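Local coordinates for F-actin-capping protein subunit alpha (PDB 4AKR) that binds the fast-growing barbed ends of actin filaments independently of calcium and blocks subunit exchange there without severing the filament, at residues 5-8 and 9-12; 24-27 and 28-32; 101-104 and 105-108; 140-144 and 145-149; 233-236 and 237-241. All coordinates share one frame; numbering follows the deposited sequence.

Contact 1 of 5, residues 5-8 and 9-12; sequences QELV and QIAT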
loop_
_atom_site.group_PDB
_atom_site.type_symbol
_atom_site.label_atom_id
_atom_site.label_comp_id
_atom_site.label_asym_id
_atom_site.label_seq_id
_atom_site.Cartn_x
_atom_site.Cartn_y
_atom_site.Cartn_z
ATOM N N GLN A 5 2.451 20.538 18.615
ATOM C CA GLN A 5 1.693 20.669 17.377
ATOM C C GLN A 5 2.283 19.811 16.266
ATOM O O GLN A 5 1.559 19.305 15.413
ATOM C CB GLN A 5 1.647 22.124 16.919
ATOM C CG GLN A 5 0.851 22.310 15.637
ATOM C CD GLN A 5 -0.550 21.719 15.732
ATOM O OE1 GLN A 5 -1.330 22.080 16.614
ATOM N NE2 GLN A 5 -0.873 20.807 14.822
ATOM N N GLU A 6 3.602 19.655 16.267
ATOM C CA GLU A 6 4.260 18.831 15.257
ATOM C C GLU A 6 3.864 17.371 15.482
ATOM O O GLU A 6 3.547 16.653 14.534
ATOM C CB GLU A 6 5.778 19.002 15.341
ATOM C CG GLU A 6 6.259 20.387 14.923
ATOM C CD GLU A 6 7.764 20.527 15.013
ATOM O OE1 GLU A 6 8.301 20.366 16.124
ATOM O OE2 GLU A 6 8.411 20.792 13.979
ATOM N N LEU A 7 3.875 16.950 16.746
ATOM C CA LEU A 7 3.485 15.597 17.116
ATOM C C LEU A 7 2.021 15.377 16.751
ATOM O O LEU A 7 1.611 14.254 16.435
ATOM C CB LEU A 7 3.680 15.373 18.615
ATOM C CG LEU A 7 5.126 15.370 19.106
ATOM C CD1 LEU A 7 5.154 15.034 20.594
ATOM C CD2 LEU A 7 5.945 14.354 18.309
ATOM N N VAL A 8 1.235 16.453 16.792
ATOM C CA VAL A 8 -0.184 16.388 16.439
ATOM C C VAL A 8 -0.355 16.186 14.932
ATOM O O VAL A 8 -1.211 15.418 14.495
ATOM C CB VAL A 8 -0.929 17.676 16.863
ATOM C CG1 VAL A 8 -2.263 17.777 16.136
ATOM C CG2 VAL A 8 -1.149 17.670 18.371
ATOM N N GLN A 9 0.464 16.868 14.138
ATOM C CA GLN A 9 0.370 16.736 12.690
ATOM C C GLN A 9 0.814 15.349 12.244
ATOM O O GLN A 9 0.303 14.821 11.256
ATOM C CB GLN A 9 1.232 17.782 11.988
ATOM C CG GLN A 9 1.149 17.713 10.458
ATOM C CD GLN A 9 -0.186 18.200 9.910
ATOM O OE1 GLN A 9 -0.548 19.363 10.087
ATOM N NE2 GLN A 9 -0.920 17.314 9.240
ATOM N N ILE A 10 1.767 14.760 12.964
ATOM C CA ILE A 10 2.257 13.426 12.607
ATOM C C ILE A 10 1.122 12.409 12.738
ATOM O O ILE A 10 0.834 11.655 11.804
ATOM C CB ILE A 10 3.442 12.988 13.513
ATOM C CG1 ILE A 10 4.652 13.884 13.252
ATOM C CG2 ILE A 10 3.811 11.526 13.238
ATOM C CD1 ILE A 10 5.848 13.558 14.105
ATOM N N ALA A 11 0.471 12.417 13.900
ATOM C CA ALA A 11 -0.635 11.510 14.183
ATOM C C ALA A 11 -1.843 11.728 13.278
ATOM O O ALA A 11 -2.584 10.793 13.012
ATOM C CB ALA A 11 -1.051 11.636 15.642
ATOM N N THR A 12 -2.044 12.960 12.815
ATOM C CA THR A 12 -3.168 13.267 11.936
ATOM C C THR A 12 -2.943 12.554 10.618
ATOM O O THR A 12 -3.866 11.997 10.038
ATOM C CB THR A 12 -3.299 14.795 11.664
ATOM O OG1 THR A 12 -3.591 15.478 12.884
ATOM C CG2 THR A 12 -4.421 15.074 10.671
#
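T12 grips the carbonyl oxygen of V8 with two donors. Its hydroxyl OG1 lies 2.9 Å from V8 O and its backbone N lies 3.1 Å from the same V8 O. The two arrive from opposite faces of the carbonyl plane, with OG1 well above that plane. The hydroxyl can fold back in this way because OG1 stands anti to the carbonyl carbon of T12 (chi1 -64°), beside its own backbone N. A valine here has no hydroxyl, and V8 O would probably lose the second of the two donors that grip it. Q9 N bonds to Q5 O at 3.0 Å, I10 N bonds to E6 O, and A11 N makes a weak bond to L7 O. These i to i+4 bonds are those of an alpha helix, here part of helix 4-16 near the start of the chain. E6 turns its carboxylate back to the first residues, where OE1 accepts from the backbone N of A2 and S3. The apolar contact is looser. The methyl CD2 of L7 comes to 4.3 Å from CD1 of I10, one turn on. L7 also packs on an apolar side chain of the other protein chain. V8 and A11 face the loop that carries L40.

Contact 2 of 5, residues 24-27 and 28-32; sequences MEVV and SDVRA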
loop_
_atom_site.group_PDB
_atom_site.type_symbol
_atom_site.label_atom_id
_atom_site.label_comp_id
_atom_site.label_asym_id
_atom_site.label_seq_id
_atom_site.Cartn_x
_atom_site.Cartn_y
_atom_site.Cartn_z
ATOM N N MET A 24 -10.238 1.769 12.891
ATOM C CA MET A 24 -10.133 1.622 14.326
ATOM C C MET A 24 -8.839 0.951 14.792
ATOM O O MET A 24 -8.336 1.285 15.866
ATOM C CB MET A 24 -11.358 0.899 14.873
ATOM C CG MET A 24 -12.605 1.796 14.895
ATOM S SD MET A 24 -12.274 3.445 15.623
ATOM C CE MET A 24 -12.585 3.143 17.369
ATOM N N GLU A 25 -8.295 0.017 14.010
ATOM C CA GLU A 25 -7.043 -0.619 14.413
ATOM C C GLU A 25 -5.945 0.441 14.384
ATOM O O GLU A 25 -5.057 0.458 15.233
ATOM C CB GLU A 25 -6.659 -1.773 13.476
ATOM C CG GLU A 25 -7.385 -3.094 13.717
ATOM C CD GLU A 25 -8.790 -3.112 13.166
ATOM O OE1 GLU A 25 -9.059 -2.362 12.206
ATOM O OE2 GLU A 25 -9.628 -3.891 13.675
ATOM N N VAL A 26 -6.015 1.334 13.400
ATOM C CA VAL A 26 -5.040 2.408 13.279
ATOM C C VAL A 26 -5.265 3.470 14.365
ATOM O O VAL A 26 -4.304 4.004 14.917
ATOM C CB VAL A 26 -5.109 3.061 11.874
ATOM C CG1 VAL A 26 -4.207 4.293 11.810
ATOM C CG2 VAL A 26 -4.688 2.044 10.810
ATOM N N VAL A 27 -6.524 3.778 14.676
ATOM C CA VAL A 27 -6.801 4.773 15.716
ATOM C C VAL A 27 -6.228 4.303 17.058
ATOM O O VAL A 27 -5.771 5.114 17.857
ATOM C CB VAL A 27 -8.329 5.046 15.879
ATOM C CG1 VAL A 27 -8.571 5.996 17.033
ATOM C CG2 VAL A 27 -8.897 5.653 14.611
ATOM N N SER A 28 -6.251 2.994 17.301
ATOM C CA SER A 28 -5.720 2.440 18.542
ATOM C C SER A 28 -4.217 2.571 18.603
ATOM O O SER A 28 -3.668 2.973 19.623
ATOM C CB SER A 28 -6.083 0.960 18.688
ATOM O OG SER A 28 -7.449 0.799 19.024
ATOM N N ASP A 29 -3.545 2.213 17.514
ATOM C CA ASP A 29 -2.095 2.311 17.479
ATOM C C ASP A 29 -1.663 3.752 17.726
ATOM O O ASP A 29 -0.753 4.008 18.511
ATOM C CB ASP A 29 -1.548 1.842 16.126
ATOM C CG ASP A 29 -1.822 0.370 15.854
ATOM O OD1 ASP A 29 -1.816 -0.439 16.803
ATOM O OD2 ASP A 29 -2.027 0.021 14.675
ATOM N N VAL A 30 -2.320 4.694 17.059
ATOM C CA VAL A 30 -1.979 6.102 17.215
ATOM C C VAL A 30 -2.159 6.597 18.654
ATOM O O VAL A 30 -1.218 7.118 19.263
ATOM C CB VAL A 30 -2.813 6.981 16.267
ATOM C CG1 VAL A 30 -2.462 8.443 16.470
ATOM C CG2 VAL A 30 -2.534 6.585 14.829
ATOM N N ARG A 31 -3.361 6.431 19.196
ATOM C CA ARG A 31 -3.630 6.861 20.561
ATOM C C ARG A 31 -2.593 6.312 21.541
ATOM O O ARG A 31 -2.278 6.953 22.547
ATOM C CB ARG A 31 -5.036 6.423 20.996
ATOM C CG ARG A 31 -6.163 7.202 20.319
ATOM C CD ARG A 31 -7.541 6.849 20.883
ATOM N NE ARG A 31 -8.608 7.658 20.287
ATOM C CZ ARG A 31 -8.751 8.971 20.461
ATOM N NH1 ARG A 31 -7.894 9.641 21.219
ATOM N NH2 ARG A 31 -9.757 9.620 19.883
ATOM N N ALA A 32 -2.055 5.133 21.249
ATOM C CA ALA A 32 -1.075 4.530 22.141
ATOM C C ALA A 32 0.324 5.088 21.930
ATOM O O ALA A 32 1.256 4.744 22.656
ATOM C CB ALA A 32 -1.072 3.021 21.964
#
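V27 directs CG1 anti to its backbone N (chi1 176°), and R31 directs CG anti to its carbonyl carbon (chi1 -72°), with the chain extended from CG to NE. The two side chains therefore run side by side and point the same way. NE of R31 sits 3.7 Å from CG1 of V27. This is i to i+4 packing in an alpha helix, the last two turns of helix 23-31. The guanidinium reaches on to E37, with which NH1 forms a salt bridge. CG1 of V26 lies 4.1 Å from CG2 of V30. V30 also packs on A11, F14 and L15 of helix 4-16. The backbone bonds include V30 N to V26 O at 3.0 Å and R31 N to V27 O at 3.1 Å. The carboxylate of D29 lies back over the preceding turn and close to an acidic side chain of the other protein chain. An alanine here would lack the carboxylate, and would probably open a gap beside the E25 carbonyl and the apolar side chain of the other chain that D29 packs on. The hydroxyl OG of S28 turns back along the helix and makes a weak hydrogen bond of 3.3 Å to M24 O.

Contact 3 of 5, residues 101-104 and 105-108; sequences RSAS and GEIE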
loop_
_atom_site.group_PDB
_atom_site.type_symbol
_atom_site.label_atom_id
_atom_site.label_comp_id
_atom_site.label_asym_id
_atom_site.label_seq_id
_atom_site.Cartn_x
_atom_site.Cartn_y
_atom_site.Cartn_z
ATOM N N ARG A 101 -34.289 11.458 11.135
ATOM C CA ARG A 101 -35.515 12.231 10.999
ATOM C C ARG A 101 -35.902 12.373 9.535
ATOM O O ARG A 101 -35.103 12.110 8.640
ATOM C CB ARG A 101 -35.355 13.622 11.619
ATOM C CG ARG A 101 -34.442 14.573 10.860
ATOM C CD ARG A 101 -34.573 15.969 11.448
ATOM N NE ARG A 101 -33.646 16.951 10.893
ATOM C CZ ARG A 101 -33.800 17.573 9.729
ATOM N NH1 ARG A 101 -34.851 17.319 8.964
ATOM N NH2 ARG A 101 -32.909 18.480 9.343
ATOM N N SER A 102 -37.141 12.786 9.307
ATOM C CA SER A 102 -37.651 12.985 7.966
ATOM C C SER A 102 -37.095 14.285 7.410
ATOM O O SER A 102 -36.910 15.258 8.151
ATOM C CB SER A 102 -39.172 13.083 7.994
ATOM O OG SER A 102 -39.746 11.945 8.591
ATOM N N ALA A 103 -36.825 14.309 6.112
ATOM C CA ALA A 103 -36.326 15.530 5.491
ATOM C C ALA A 103 -37.484 16.534 5.516
ATOM O O ALA A 103 -38.649 16.149 5.472
ATOM C CB ALA A 103 -35.890 15.258 4.057
ATOM N N SER A 104 -37.169 17.817 5.592
ATOM C CA SER A 104 -38.209 18.820 5.631
ATOM C C SER A 104 -37.915 19.991 4.706
ATOM O O SER A 104 -38.255 21.135 5.013
ATOM C CB SER A 104 -38.395 19.304 7.072
ATOM O OG SER A 104 -37.164 19.696 7.657
ATOM N N GLY A 105 -37.285 19.701 3.570
ATOM C CA GLY A 105 -36.962 20.743 2.613
ATOM C C GLY A 105 -35.581 20.618 1.987
ATOM O O GLY A 105 -35.287 21.298 1.000
ATOM N N GLU A 106 -34.738 19.754 2.552
ATOM C CA GLU A 106 -33.377 19.545 2.046
ATOM C C GLU A 106 -33.360 19.006 0.622
ATOM O O GLU A 106 -32.421 19.242 -0.134
ATOM C CB GLU A 106 -32.610 18.564 2.932
ATOM C CG GLU A 106 -32.373 19.033 4.357
ATOM C CD GLU A 106 -33.640 19.079 5.183
ATOM O OE1 GLU A 106 -34.405 18.099 5.158
ATOM O OE2 GLU A 106 -33.862 20.091 5.871
ATOM N N ILE A 107 -34.399 18.266 0.262
ATOM C CA ILE A 107 -34.492 17.691 -1.070
ATOM C C ILE A 107 -35.164 18.678 -2.015
ATOM O O ILE A 107 -36.226 19.220 -1.707
ATOM C CB ILE A 107 -35.298 16.374 -1.029
ATOM C CG1 ILE A 107 -34.639 15.405 -0.035
ATOM C CG2 ILE A 107 -35.390 15.769 -2.428
ATOM C CD1 ILE A 107 -35.431 14.134 0.228
ATOM N N GLU A 108 -34.539 18.923 -3.161
ATOM C CA GLU A 108 -35.103 19.840 -4.143
ATOM C C GLU A 108 -36.206 19.142 -4.929
ATOM O O GLU A 108 -35.931 18.346 -5.825
ATOM C CB GLU A 108 -34.009 20.333 -5.089
ATOM C CG GLU A 108 -33.032 21.284 -4.425
ATOM C CD GLU A 108 -31.827 21.572 -5.286
ATOM O OE1 GLU A 108 -32.013 21.949 -6.465
ATOM O OE2 GLU A 108 -30.693 21.424 -4.778
#
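S104 and G105 put a local bend in the chain, which then runs on in roughly its former direction; only the side chain of E106 reaches back. R101 and S102 are still extended, as the end of strand 96-102. A103 follows in an extended conformation, and the bend begins at S104. G105 has phi 139°, where a side chain would be jammed against S104 O. OE1 of E106 accepts a fairly straight hydrogen bond of 2.8 Å from the backbone N of S104. The donor meets the syn side of OE1, a little out of the carboxylate plane. The bend at chi2 (70°) curls the chain of E106 so that the acid group arrives there. The same OE1 rests 3.4 Å from CB of A103. R101 approaches from the strand side. Its NH1 forms a long salt bridge of 3.9 Å to E106 OE1, while E106 OE2 lies at the edge of the guanidinium, in its plane. The guanidinium and carboxylate planes stand 79° apart, so they do not pair flat against each other. NH1 of R101 also makes a weak bond to S102 O. CB of A103 also touches CD1 of I107 at 4.0 Å. I107 and E106 both pack on L80 of strand 78-81, and E106 also on V87. This is a surface bend leaving the outermost strand of the four-stranded antiparallel sheet toward helix 112-129, with a side-chain carboxylate holding a backbone N-H across it.

Contact 4 of 5, residues 140-144 and 145-149; sequences TKVSE and GIKIT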
loop_
_atom_site.group_PDB
_atom_site.type_symbol
_atom_site.label_atom_id
_atom_site.label_comp_id
_atom_site.label_asym_id
_atom_site.label_seq_id
_atom_site.Cartn_x
_atom_site.Cartn_y
_atom_site.Cartn_z
ATOM N N THR A 140 -29.438 18.390 -7.528
ATOM C CA THR A 140 -29.387 19.823 -7.270
ATOM C C THR A 140 -29.385 20.612 -8.575
ATOM O O THR A 140 -28.936 20.114 -9.610
ATOM C CB THR A 140 -28.136 20.202 -6.471
ATOM O OG1 THR A 140 -28.201 21.584 -6.106
ATOM C CG2 THR A 140 -26.889 19.976 -7.304
ATOM N N LYS A 141 -29.903 21.835 -8.517
ATOM C CA LYS A 141 -29.962 22.706 -9.684
ATOM C C LYS A 141 -28.670 23.496 -9.840
ATOM O O LYS A 141 -28.156 24.065 -8.874
ATOM C CB LYS A 141 -31.133 23.690 -9.565
ATOM C CG LYS A 141 -32.506 23.064 -9.736
ATOM C CD LYS A 141 -33.616 24.079 -9.498
ATOM C CE LYS A 141 -33.679 24.508 -8.037
ATOM N NZ LYS A 141 -34.099 23.393 -7.158
ATOM N N VAL A 142 -28.146 23.520 -11.059
ATOM C CA VAL A 142 -26.923 24.261 -11.356
ATOM C C VAL A 142 -27.152 25.070 -12.626
ATOM O O VAL A 142 -28.052 24.758 -13.403
ATOM C CB VAL A 142 -25.725 23.312 -11.564
ATOM C CG1 VAL A 142 -25.463 22.544 -10.293
ATOM C CG2 VAL A 142 -25.998 22.365 -12.716
ATOM N N SER A 143 -26.334 26.103 -12.827
ATOM C CA SER A 143 -26.438 26.987 -13.990
ATOM C C SER A 143 -26.840 26.291 -15.285
ATOM O O SER A 143 -27.783 26.712 -15.959
ATOM C CB SER A 143 -25.112 27.715 -14.210
ATOM O OG SER A 143 -24.744 28.453 -13.059
ATOM N N GLU A 144 -26.122 25.229 -15.629
ATOM C CA GLU A 144 -26.388 24.471 -16.844
ATOM C C GLU A 144 -27.602 23.543 -16.758
ATOM O O GLU A 144 -27.875 22.783 -17.691
ATOM C CB GLU A 144 -25.152 23.652 -17.224
ATOM C CG GLU A 144 -24.674 22.707 -16.133
ATOM C CD GLU A 144 -23.897 23.398 -15.019
ATOM O OE1 GLU A 144 -24.424 24.349 -14.398
ATOM O OE2 GLU A 144 -22.750 22.978 -14.759
ATOM N N GLY A 145 -28.337 23.599 -15.651
ATOM C CA GLY A 145 -29.504 22.741 -15.510
ATOM C C GLY A 145 -29.516 21.907 -14.242
ATOM O O GLY A 145 -29.581 22.447 -13.136
ATOM N N ILE A 146 -29.450 20.587 -14.398
ATOM C CA ILE A 146 -29.464 19.681 -13.249
ATOM C C ILE A 146 -28.219 18.817 -13.080
ATOM O O ILE A 146 -27.708 18.238 -14.043
ATOM C CB ILE A 146 -30.665 18.712 -13.315
ATOM C CG1 ILE A 146 -31.972 19.497 -13.219
ATOM C CG2 ILE A 146 -30.566 17.678 -12.190
ATOM C CD1 ILE A 146 -33.198 18.679 -13.556
ATOM N N LYS A 147 -27.744 18.720 -11.844
ATOM C CA LYS A 147 -26.598 17.880 -11.551
ATOM C C LYS A 147 -27.039 16.716 -10.659
ATOM O O LYS A 147 -27.535 16.920 -9.552
ATOM C CB LYS A 147 -25.489 18.666 -10.847
ATOM C CG LYS A 147 -24.323 17.769 -10.429
ATOM C CD LYS A 147 -23.166 18.526 -9.776
ATOM C CE LYS A 147 -23.537 19.060 -8.405
ATOM N NZ LYS A 147 -22.351 19.614 -7.695
ATOM N N ILE A 148 -26.876 15.493 -11.155
ATOM C CA ILE A 148 -27.230 14.309 -10.378
ATOM C C ILE A 148 -25.940 13.602 -10.021
ATOM O O ILE A 148 -25.193 13.205 -10.906
ATOM C CB ILE A 148 -28.120 13.338 -11.185
ATOM C CG1 ILE A 148 -29.421 14.041 -11.585
ATOM C CG2 ILE A 148 -28.411 12.082 -10.361
ATOM C CD1 ILE A 148 -30.189 14.618 -10.413
ATOM N N THR A 149 -25.672 13.462 -8.726
ATOM C CA THR A 149 -24.457 12.806 -8.262
ATOM C C THR A 149 -24.722 11.391 -7.749
ATOM O O THR A 149 -25.507 11.193 -6.819
ATOM C CB THR A 149 -23.789 13.622 -7.141
ATOM O OG1 THR A 149 -23.616 14.976 -7.575
ATOM C CG2 THR A 149 -22.428 13.036 -6.797
#
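T140 and K147 form a hydrogen-bonded antiparallel pair. K147 N donates to T140 O at 2.9 Å, nearly straight along the C=O axis, and T140 N returns a weak bond to K147 O. Nearer the bend, V142 N bonds to G145 O at 2.7 Å, and G145 N closes the loop on V142 O. V142 to G145 make a type I beta turn, giving a two-residue hairpin between strands 134-142 and 145-158. At the backbone angles of G145 a CB would run into E144 O. T140 holds OG1 anti to its backbone N (chi1 -173°), which puts CG2 on the side of K147, 3.6 Å from CE of K147. CG1 of V142 lies 3.9 Å from CB of K147, the two side chains crossing at about a right angle. On the other face, K141 and I146 pack on I111. I146 pairs through its backbone with F175 of strand 163-175. T140 and K141 both reach the loop before helix 112-129: NZ of K141 makes salt bridges with E108 and D110, and OG1 of T140 bonds to E108. The aliphatic part of K147 thus supplies apolar contact, while the ammonium of K141 faces two carboxylates that probably keep it charged.

Contact 5 of 5, residues 233-236 and 237-241; sequences LNLH and TALDN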
loop_
_atom_site.group_PDB
_atom_site.type_symbol
_atom_site.label_atom_id
_atom_site.label_comp_id
_atom_site.label_asym_id
_atom_site.label_seq_id
_atom_site.Cartn_x
_atom_site.Cartn_y
_atom_site.Cartn_z
ATOM N N LEU A 233 -17.191 -1.211 -16.975
ATOM C CA LEU A 233 -16.886 -2.560 -17.442
ATOM C C LEU A 233 -15.521 -2.526 -18.120
ATOM O O LEU A 233 -14.675 -3.385 -17.887
ATOM C CB LEU A 233 -17.938 -3.043 -18.449
ATOM C CG LEU A 233 -17.492 -4.208 -19.340
ATOM C CD1 LEU A 233 -16.998 -5.358 -18.479
ATOM C CD2 LEU A 233 -18.649 -4.644 -20.233
ATOM N N ASN A 234 -15.314 -1.521 -18.961
ATOM C CA ASN A 234 -14.050 -1.371 -19.658
ATOM C C ASN A 234 -12.908 -1.160 -18.683
ATOM O O ASN A 234 -11.851 -1.774 -18.820
ATOM C CB ASN A 234 -14.117 -0.209 -20.645
ATOM C CG ASN A 234 -14.910 -0.558 -21.883
ATOM O OD1 ASN A 234 -14.930 -1.714 -22.302
ATOM N ND2 ASN A 234 -15.552 0.434 -22.486
ATOM N N LEU A 235 -13.122 -0.297 -17.697
ATOM C CA LEU A 235 -12.098 -0.042 -16.696
ATOM C C LEU A 235 -11.780 -1.317 -15.919
ATOM O O LEU A 235 -10.623 -1.587 -15.600
ATOM C CB LEU A 235 -12.559 1.046 -15.728
ATOM C CG LEU A 235 -11.685 1.191 -14.482
ATOM C CD1 LEU A 235 -10.232 1.429 -14.887
ATOM C CD2 LEU A 235 -12.209 2.339 -13.631
ATOM N N HIS A 236 -12.812 -2.103 -15.625
ATOM C CA HIS A 236 -12.630 -3.347 -14.886
ATOM C C HIS A 236 -11.811 -4.305 -15.739
ATOM O O HIS A 236 -10.897 -4.960 -15.242
ATOM C CB HIS A 236 -13.990 -3.971 -14.545
ATOM C CG HIS A 236 -13.929 -5.023 -13.484
ATOM N ND1 HIS A 236 -15.058 -5.571 -12.915
ATOM C CD2 HIS A 236 -12.876 -5.620 -12.870
ATOM C CE1 HIS A 236 -14.706 -6.458 -12.000
ATOM N NE2 HIS A 236 -13.386 -6.506 -11.953
ATOM N N THR A 237 -12.140 -4.373 -17.026
ATOM C CA THR A 237 -11.425 -5.245 -17.951
ATOM C C THR A 237 -9.971 -4.813 -18.023
ATOM O O THR A 237 -9.063 -5.623 -17.876
ATOM C CB THR A 237 -12.024 -5.168 -19.365
ATOM O OG1 THR A 237 -13.353 -5.698 -19.347
ATOM C CG2 THR A 237 -11.181 -5.961 -20.350
ATOM N N ALA A 238 -9.763 -3.523 -18.248
ATOM C CA ALA A 238 -8.424 -2.966 -18.333
ATOM C C ALA A 238 -7.629 -3.319 -17.075
ATOM O O ALA A 238 -6.436 -3.616 -17.144
ATOM C CB ALA A 238 -8.507 -1.467 -18.490
ATOM N N LEU A 239 -8.292 -3.289 -15.924
ATOM C CA LEU A 239 -7.618 -3.615 -14.675
ATOM C C LEU A 239 -7.193 -5.073 -14.603
ATOM O O LEU A 239 -6.140 -5.374 -14.057
ATOM C CB LEU A 239 -8.500 -3.262 -13.472
ATOM C CG LEU A 239 -8.612 -1.757 -13.219
ATOM C CD1 LEU A 239 -9.439 -1.495 -11.967
ATOM C CD2 LEU A 239 -7.201 -1.161 -13.082
ATOM N N ASP A 240 -8.001 -5.976 -15.152
ATOM C CA ASP A 240 -7.661 -7.395 -15.138
ATOM C C ASP A 240 -6.476 -7.666 -16.065
ATOM O O ASP A 240 -5.584 -8.451 -15.738
ATOM C CB ASP A 240 -8.857 -8.258 -15.564
ATOM C CG ASP A 240 -9.886 -8.436 -14.451
ATOM O OD1 ASP A 240 -9.516 -8.360 -13.255
ATOM O OD2 ASP A 240 -11.071 -8.679 -14.773
ATOM N N ASN A 241 -6.480 -7.019 -17.223
ATOM C CA ASN A 241 -5.399 -7.167 -18.195
ATOM C C ASN A 241 -4.094 -6.640 -17.591
ATOM O O ASN A 241 -3.047 -7.283 -17.687
ATOM C CB ASN A 241 -5.707 -6.363 -19.461
ATOM C CG ASN A 241 -6.968 -6.823 -20.159
ATOM O OD1 ASN A 241 -7.635 -6.036 -20.844
ATOM N ND2 ASN A 241 -7.296 -8.102 -20.011
#
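L233 offers its carbonyl oxygen to two donors of the residue one turn on. The backbone N of T237 lies 2.9 Å from L233 O, and OG1 of T237 lies 3.0 Å from L233 O. OG1 sits beside its own backbone N (chi1 -66°), and so both donors face L233 O, one from each side of the carbonyl plane. The methyl CD1 of L233 also touches T237, 3.8 Å from OG1. N234 O takes the N-H of A238 at 2.8 Å, a nearly straight bond. CB of A238 rests 3.4 Å from N234 O. These are successive i to i+4 bonds of an alpha helix, the long helix 217-248 that follows the five-stranded antiparallel sheet in the chain. L235 accepts from L239 N through its O. Its CD1 packs against CG of L239 at 3.9 Å, with CG of L239 also 3.1 Å from L235 O. L235 lies against the backbone of the other protein chain. H236 O accepts the N-H of D240. CG of H236 is anti to the backbone N (chi1 -164°), which brings the CD2 side of the ring toward the next turn, 4.0 Å from OD2 of D240. Ring and carboxylate planes are 46° apart, and the acid does not bond to the ring within this pair. Both ring nitrogens are instead held by the other protein chain, NE2 by a polar side chain and ND1 by a basic one. D240 turns OD1 to a weak bond with a polar side chain of that same chain.

Contacts 1 and 2 lie on successive helices, 4-16 and 23-31, with centres about 14 Å apart. They touch directly: CB of A11 meets CG1 of V30 at 3.6 Å. Contacts 3 and 4 form a second pair, centres about 18 Å apart. The acid of E108 joins them, its OE1 2.6 Å from NZ of K141 in a salt bridge and its OE2 2.8 Å from OG1 of T140, probably a hydrogen bond. Contact 5 stands apart on helix 217-248, about 30 Å between centres from contact 4 and about 39 Å from contact 1, which is across the chain's centre. Contacts 1, 2 and 5 all meet the partner chain; contacts 3 and 4 do not.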